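Local coordinates for secreted protein (Streptomyces lividans TK24, PDB 5LXZ) that probably works as a copper metalloradical oxidase of family AA5, using a mononuclear copper site akin to that of galactose oxidase, at residues Y407-S411 / R458-S464; P454-R458 / E493-E497. The protein carries 1 engineered substitution. All coordinates share one frame; numbering follows the deposited sequence. Where two conformers were deposited one is given.

Contact 1. Residues Y407-S411 / R458-S464. With CU (copper (II) ion), chain B.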
loop_
_atom_site.group_PDB
_atom_site.type_symbol
_atom_site.label_atom_id
_atom_site.label_comp_id
_atom_site.label_asym_id
_atom_site.label_seq_id
_atom_site.Cartn_x
_atom_site.Cartn_y
_atom_site.Cartn_z
ATOM N N TYR A 407 5.394 4.484 8.174
ATOM C CA TYR A 407 4.105 4.915 7.644
ATOM C C TYR A 407 4.034 6.347 7.081
ATOM O O TYR A 407 2.959 6.918 7.088
ATOM C CB TYR A 407 2.938 4.752 8.637
ATOM C CG TYR A 407 3.009 3.572 9.549
ATOM C CD1 TYR A 407 2.698 2.278 9.116
ATOM C CD2 TYR A 407 3.308 3.752 10.876
ATOM C CE1 TYR A 407 2.749 1.196 9.983
ATOM C CE2 TYR A 407 3.363 2.658 11.722
ATOM C CZ TYR A 407 3.034 1.397 11.280
ATOM O OH TYR A 407 3.081 0.324 12.181
ATOM N N PRO A 408 5.133 6.954 6.622
ATOM C CA PRO A 408 4.951 8.328 6.127
ATOM C C PRO A 408 4.014 8.346 4.949
ATOM O O PRO A 408 4.062 7.442 4.067
ATOM C CB PRO A 408 6.361 8.736 5.666
ATOM C CG PRO A 408 6.987 7.423 5.302
ATOM C CD PRO A 408 6.453 6.413 6.292
ATOM N N GLN A 409 3.120 9.340 4.943
ATOM C CA GLN A 409 2.298 9.617 3.752
ATOM C C GLN A 409 3.149 10.363 2.742
ATOM O O GLN A 409 4.022 11.151 3.119
ATOM C CB GLN A 409 1.078 10.433 4.127
ATOM C CG GLN A 409 0.071 9.715 5.017
ATOM C CD GLN A 409 0.266 9.954 6.513
ATOM O OE1 GLN A 409 0.046 11.069 6.998
ATOM N NE2 GLN A 409 0.669 8.937 7.251
ATOM N N ALA A 410 2.940 10.132 1.441
ATOM C CA ALA A 410 3.716 10.746 0.402
ATOM C C ALA A 410 2.910 10.918 -0.847
ATOM O O ALA A 410 2.448 9.919 -1.417
ATOM C CB ALA A 410 5.006 10.015 0.144
ATOM N N SER A 411 2.659 12.163 -1.238
ATOM C CA SER A 411 1.805 12.473 -2.379
ATOM C C SER A 411 2.521 13.436 -3.306
ATOM O O SER A 411 3.043 14.456 -2.853
ATOM C CB SER A 411 0.500 13.120 -1.904
ATOM O OG SER A 411 -0.467 12.130 -1.490
ATOM N N ARG A 458 -0.995 10.323 12.143
ATOM C CA ARG A 458 -1.321 9.260 11.164
ATOM C C ARG A 458 -0.211 8.213 11.134
ATOM O O ARG A 458 0.899 8.520 10.726
ATOM C CB ARG A 458 -1.569 9.871 9.771
ATOM C CG ARG A 458 -3.031 10.364 9.584
ATOM C CD ARG A 458 -3.293 10.961 8.236
ATOM N NE ARG A 458 -2.653 12.246 8.140
ATOM C CZ ARG A 458 -3.184 13.378 8.584
ATOM N NH1 ARG A 458 -2.502 14.487 8.415
ATOM N NH2 ARG A 458 -4.376 13.400 9.193
ATOM N N ASN A 459 -0.507 6.992 11.587
ATOM C CA ASN A 459 0.460 5.893 11.590
ATOM C C ASN A 459 -0.077 4.789 10.691
ATOM O O ASN A 459 -0.356 5.079 9.521
ATOM C CB ASN A 459 0.979 5.518 13.008
ATOM C CG ASN A 459 -0.085 4.968 13.956
ATOM O OD1 ASN A 459 -0.484 3.800 13.880
ATOM N ND2 ASN A 459 -0.533 5.815 14.899
ATOM N N TYR A 460 -0.191 3.576 11.195
ATOM C CA TYR A 460 -0.756 2.425 10.455
ATOM C C TYR A 460 -2.130 2.733 9.933
ATOM O O TYR A 460 -2.902 3.452 10.564
ATOM C CB TYR A 460 -0.836 1.280 11.469
ATOM C CG TYR A 460 -1.242 -0.057 10.990
ATOM C CD1 TYR A 460 -0.594 -0.618 9.918
ATOM C CD2 TYR A 460 -2.197 -0.779 11.673
ATOM C CE1 TYR A 460 -0.912 -1.900 9.513
ATOM C CE2 TYR A 460 -2.536 -2.075 11.255
ATOM C CZ TYR A 460 -1.879 -2.587 10.177
ATOM O OH TYR A 460 -2.198 -3.867 9.752
ATOM N N HIS A 461 -2.447 2.226 8.732
ATOM C CA HIS A 461 -3.785 2.378 8.160
ATOM C C HIS A 461 -4.151 3.825 7.901
ATOM O O HIS A 461 -5.292 4.218 8.182
ATOM C CB HIS A 461 -4.838 1.702 9.027
ATOM C CG HIS A 461 -4.805 0.208 8.975
ATOM N ND1 HIS A 461 -5.438 -0.580 9.907
ATOM C CD2 HIS A 461 -4.265 -0.642 8.067
ATOM C CE1 HIS A 461 -5.272 -1.848 9.603
ATOM N NE2 HIS A 461 -4.576 -1.915 8.489
ATOM N N SER A 462 -3.220 4.568 7.312
ATOM C CA SER A 462 -3.417 5.954 6.901
ATOM C C SER A 462 -3.168 6.101 5.427
ATOM O O SER A 462 -2.831 5.109 4.708
ATOM C CB SER A 462 -2.474 6.887 7.667
ATOM O OG SER A 462 -2.596 6.718 9.050
ATOM N N GLY A 463 -3.364 7.326 4.916
ATOM C CA GLY A 463 -2.970 7.596 3.559
ATOM C C GLY A 463 -3.260 9.019 3.170
ATOM O O GLY A 463 -3.738 9.793 3.999
ATOM N N SER A 464 -2.969 9.350 1.912
ATOM C CA SER A 464 -3.152 10.701 1.411
ATOM C C SER A 464 -3.469 10.672 -0.061
ATOM O O SER A 464 -2.999 9.785 -0.802
ATOM C CB SER A 464 -1.961 11.595 1.707
ATOM O OG SER A 464 -0.793 11.184 1.030
HETATM CU CU CU B . -3.869 -3.542 7.510
HETATM O O HOH W 1 0.172 13.576 8.016
HETATM O O HOH W 2 0.393 8.666 0.979
HETATM O O HOH W 3 -4.562 -5.029 8.952
#
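One face of the Tyr407 ring covers the peptide between Asn459 and Tyr460, and the two are closely packed: Tyr460 N lies 3.4 Å above the Tyr407 ring plane, over its centre. On the same face, Tyr460 CB makes a CH-pi contact 4.2 Å from the Tyr407 ring centroid, while Asn459 CB packs against Tyr407 CD2. The Tyr407 hydroxyl reaches past this turn to the backbone N of Arg428. With an alanine in place of Tyr407, the Asn459-Tyr460 peptide would probably lose its cover and Tyr460 be freer to shift beside the copper.

Gln409 continues the close packing. A bend at its chi2 (93°) turns the amide across the Arg458 side chain, where Arg458 NE donates to Gln409 OE1 at 3.2 Å; in the conformer described, one of two deposited, the guanidinium is also salt-bridged to Glu497. The acceptor lies in the guanidinium plane, but NE stands 51° out of the amide carbonyl plane, so the bond suits the arginine better than the amide. Gln409 NE2 makes a weak bond to Tyr407 O.

On the looser side two waters stand in for direct contact. Water 1 donates to Gln409 OE1 and accepts from Arg458 NH1; water 2 links Ala410 N to Ser464 OG. Ser411 OG and Ser464 OG share a hydrogen bond of 2.7 Å, in which either could donate.

At the far end of the turn, His461 NE2 binds copper at 2.0 Å, with water 3, His548 and Tyr248 also on the metal. Tyr460 OH stays 2.8 Å from the copper and is hydrogen-bonded to Tyr248. Strands 409-411 and 462-464, their axes 6.2 Å apart and 17° from parallel, belong to successive four-stranded sheets, as expected for inner strands of adjacent blades in a kelch beta-propeller of the galactose oxidase type, with the copper site on its loops.

Contact 2. Residues P454-R458 / E493-E497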
loop_
_atom_site.group_PDB
_atom_site.type_symbol
_atom_site.label_atom_id
_atom_site.label_comp_id
_atom_site.label_asym_id
_atom_site.label_seq_id
_atom_site.Cartn_x
_atom_site.Cartn_y
_atom_site.Cartn_z
ATOM N N PRO A 454 0.886 18.797 10.431
ATOM C CA PRO A 454 -0.456 18.260 10.473
ATOM C C PRO A 454 -1.089 18.339 11.841
ATOM O O PRO A 454 -0.380 18.399 12.859
ATOM C CB PRO A 454 -0.276 16.770 10.087
ATOM C CG PRO A 454 1.167 16.482 10.128
ATOM C CD PRO A 454 1.941 17.779 10.234
ATOM N N LEU A 455 -2.413 18.331 11.861
ATOM C CA LEU A 455 -3.146 18.427 13.111
ATOM C C LEU A 455 -3.423 17.098 13.748
ATOM O O LEU A 455 -3.595 17.010 14.957
ATOM C CB LEU A 455 -4.474 19.149 12.881
ATOM C CG LEU A 455 -4.365 20.541 12.265
ATOM C CD1 LEU A 455 -5.737 21.157 12.032
ATOM C CD2 LEU A 455 -3.479 21.496 13.058
ATOM N N VAL A 456 -3.534 16.064 12.924
ATOM C CA VAL A 456 -3.907 14.752 13.387
ATOM C C VAL A 456 -2.749 13.791 13.087
ATOM O O VAL A 456 -2.237 13.772 11.963
ATOM C CB VAL A 456 -5.163 14.271 12.626
ATOM C CG1 VAL A 456 -5.553 12.836 12.988
ATOM C CG2 VAL A 456 -6.324 15.203 12.906
ATOM N N GLY A 457 -2.414 12.948 14.056
ATOM C CA GLY A 457 -1.402 11.927 13.898
ATOM C C GLY A 457 -1.880 10.796 13.019
ATOM O O GLY A 457 -3.024 10.374 13.102
ATOM N N ARG A 458 -0.995 10.323 12.143
ATOM C CA ARG A 458 -1.321 9.260 11.164
ATOM C C ARG A 458 -0.211 8.213 11.134
ATOM O O ARG A 458 0.899 8.520 10.726
ATOM C CB ARG A 458 -1.569 9.871 9.771
ATOM C CG ARG A 458 -3.031 10.364 9.584
ATOM C CD ARG A 458 -3.293 10.961 8.236
ATOM N NE ARG A 458 -2.653 12.246 8.140
ATOM C CZ ARG A 458 -3.184 13.378 8.584
ATOM N NH1 ARG A 458 -2.502 14.487 8.415
ATOM N NH2 ARG A 458 -4.376 13.400 9.193
ATOM N N GLU A 493 -8.719 6.361 14.070
ATOM C CA GLU A 493 -8.847 7.765 13.796
ATOM C C GLU A 493 -9.831 7.951 12.658
ATOM O O GLU A 493 -9.561 7.587 11.521
ATOM C CB GLU A 493 -7.478 8.348 13.460
ATOM C CG GLU A 493 -7.528 9.803 13.058
ATOM C CD GLU A 493 -8.038 10.638 14.224
ATOM O OE1 GLU A 493 -7.264 10.853 15.201
ATOM O OE2 GLU A 493 -9.218 11.025 14.142
ATOM N N GLN A 494 -10.980 8.556 12.954
ATOM C CA GLN A 494 -12.032 8.773 11.972
ATOM C C GLN A 494 -12.047 10.169 11.403
ATOM O O GLN A 494 -12.785 10.454 10.474
ATOM C CB GLN A 494 -13.413 8.385 12.566
ATOM C CG GLN A 494 -13.481 6.932 13.002
ATOM C CD GLN A 494 -14.889 6.490 13.318
ATOM O OE1 GLN A 494 -15.644 7.259 13.943
ATOM N NE2 GLN A 494 -15.257 5.260 12.929
ATOM N N ARG A 495 -11.171 11.037 11.893
ATOM C CA ARG A 495 -11.110 12.363 11.338
ATOM C C ARG A 495 -10.348 12.349 10.002
ATOM O O ARG A 495 -9.443 11.526 9.788
ATOM C CB ARG A 495 -10.446 13.315 12.304
ATOM C CG ARG A 495 -11.275 13.560 13.555
ATOM C CD ARG A 495 -10.530 14.421 14.547
ATOM N NE ARG A 495 -9.391 13.718 15.080
ATOM C CZ ARG A 495 -8.475 14.253 15.866
ATOM N NH1 ARG A 495 -8.547 15.547 16.181
ATOM N NH2 ARG A 495 -7.457 13.522 16.285
ATOM N N ILE A 496 -10.703 13.296 9.139
ATOM C CA ILE A 496 -10.101 13.524 7.849
ATOM C C ILE A 496 -9.452 14.921 7.920
ATOM O O ILE A 496 -10.029 15.788 8.582
ATOM C CB ILE A 496 -11.270 13.463 6.835
ATOM C CG1 ILE A 496 -11.927 12.076 6.867
ATOM C CG2 ILE A 496 -10.821 13.765 5.422
ATOM C CD1 ILE A 496 -10.952 10.961 6.481
ATOM N N GLU A 497 -8.332 15.147 7.249
ATOM C CA GLU A 497 -7.758 16.477 7.148
ATOM C C GLU A 497 -7.622 16.847 5.688
ATOM O O GLU A 497 -7.396 15.984 4.823
ATOM C CB GLU A 497 -6.383 16.554 7.783
ATOM C CG GLU A 497 -6.356 16.753 9.276
ATOM C CD GLU A 497 -4.924 16.972 9.810
ATOM O OE1 GLU A 497 -4.218 16.007 10.059
ATOM O OE2 GLU A 497 -4.499 18.116 9.998
HETATM O O HOH W 4 -4.689 10.085 15.212
HETATM O O HOH W 5 -6.469 11.093 9.627
#
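Val456 and Glu497 bring the two backbones nearest, with Val456 CA 7.5 Å from Glu497 CA, a spacing bridged by side chains and water, with no backbone-to-backbone hydrogen bond.

The Glu497 carboxylate spans most of the gap. Its chain runs extended beyond CG (chi2 -174°), which delivers both oxygens to the bend at Leu455 and Val456. Leu455 N donates to Glu497 OE2 at 2.8 Å from the syn side, and Val456 N to Glu497 OE1 at 2.9 Å from above the carboxylate plane. The same OE1 is gripped end-on by Arg458, modelled in two conformers: in the one described, Arg458 NH1 and NH2 each lie 2.8 Å from Glu497 OE1, NH2 on the anti lone pair of OE1 and NH1 coming from above the plane. Three N-H groups thus converge on OE1 and one on OE2. Such a concentration of donors and a positive charge on a buried carboxylate would probably favour its ionised form.

A second salt bridge borders the first. Within its own segment Arg495 meets Glu493 side-on, NE to Glu493 OE2 and NH2 to Glu493 OE1, each at 2.9 Å and with both oxygens near the guanidinium plane. Val456 fits against this ion pair: CG2 sits 3.8 Å above the centre of the Arg495 guanidinium, over its face, and CG1 lies 3.4 Å from Glu493 OE1. Water 4 ties Gly457 O to Glu493 OE1; water 5 joins Arg458 NH2 to Arg495 O.

The loop 454-458, running from strand 447-450 toward strand 462-466, is thereby fastened to the start of strand 496-500. That strand lies between 14-18 and 472-476 in one antiparallel sheet; Trp15 of strand 14-18 touches Pro454, Leu455, Arg458 and Glu497, while Phe474 of strand 472-476 packs on Arg458.

From the N terminus, 407-411 comes first, opening the sheet of strands 409-412 to 447-450. After that sheet the chain reaches the loop 454-458 and continues through 458-464, so contact 1 closes a loop of 46 residues. Contact 2 then closes a span of 34 residues when 493-497 returns beside 454-458. The two loops cross rather than nest, because their segments alternate, and Arg458 belongs to both: it faces Gln409 in contact 1 and Glu497 in contact 2. Together they join one blade to the next sheet, whose edge strand 14-18 comes from the beginning of the chain.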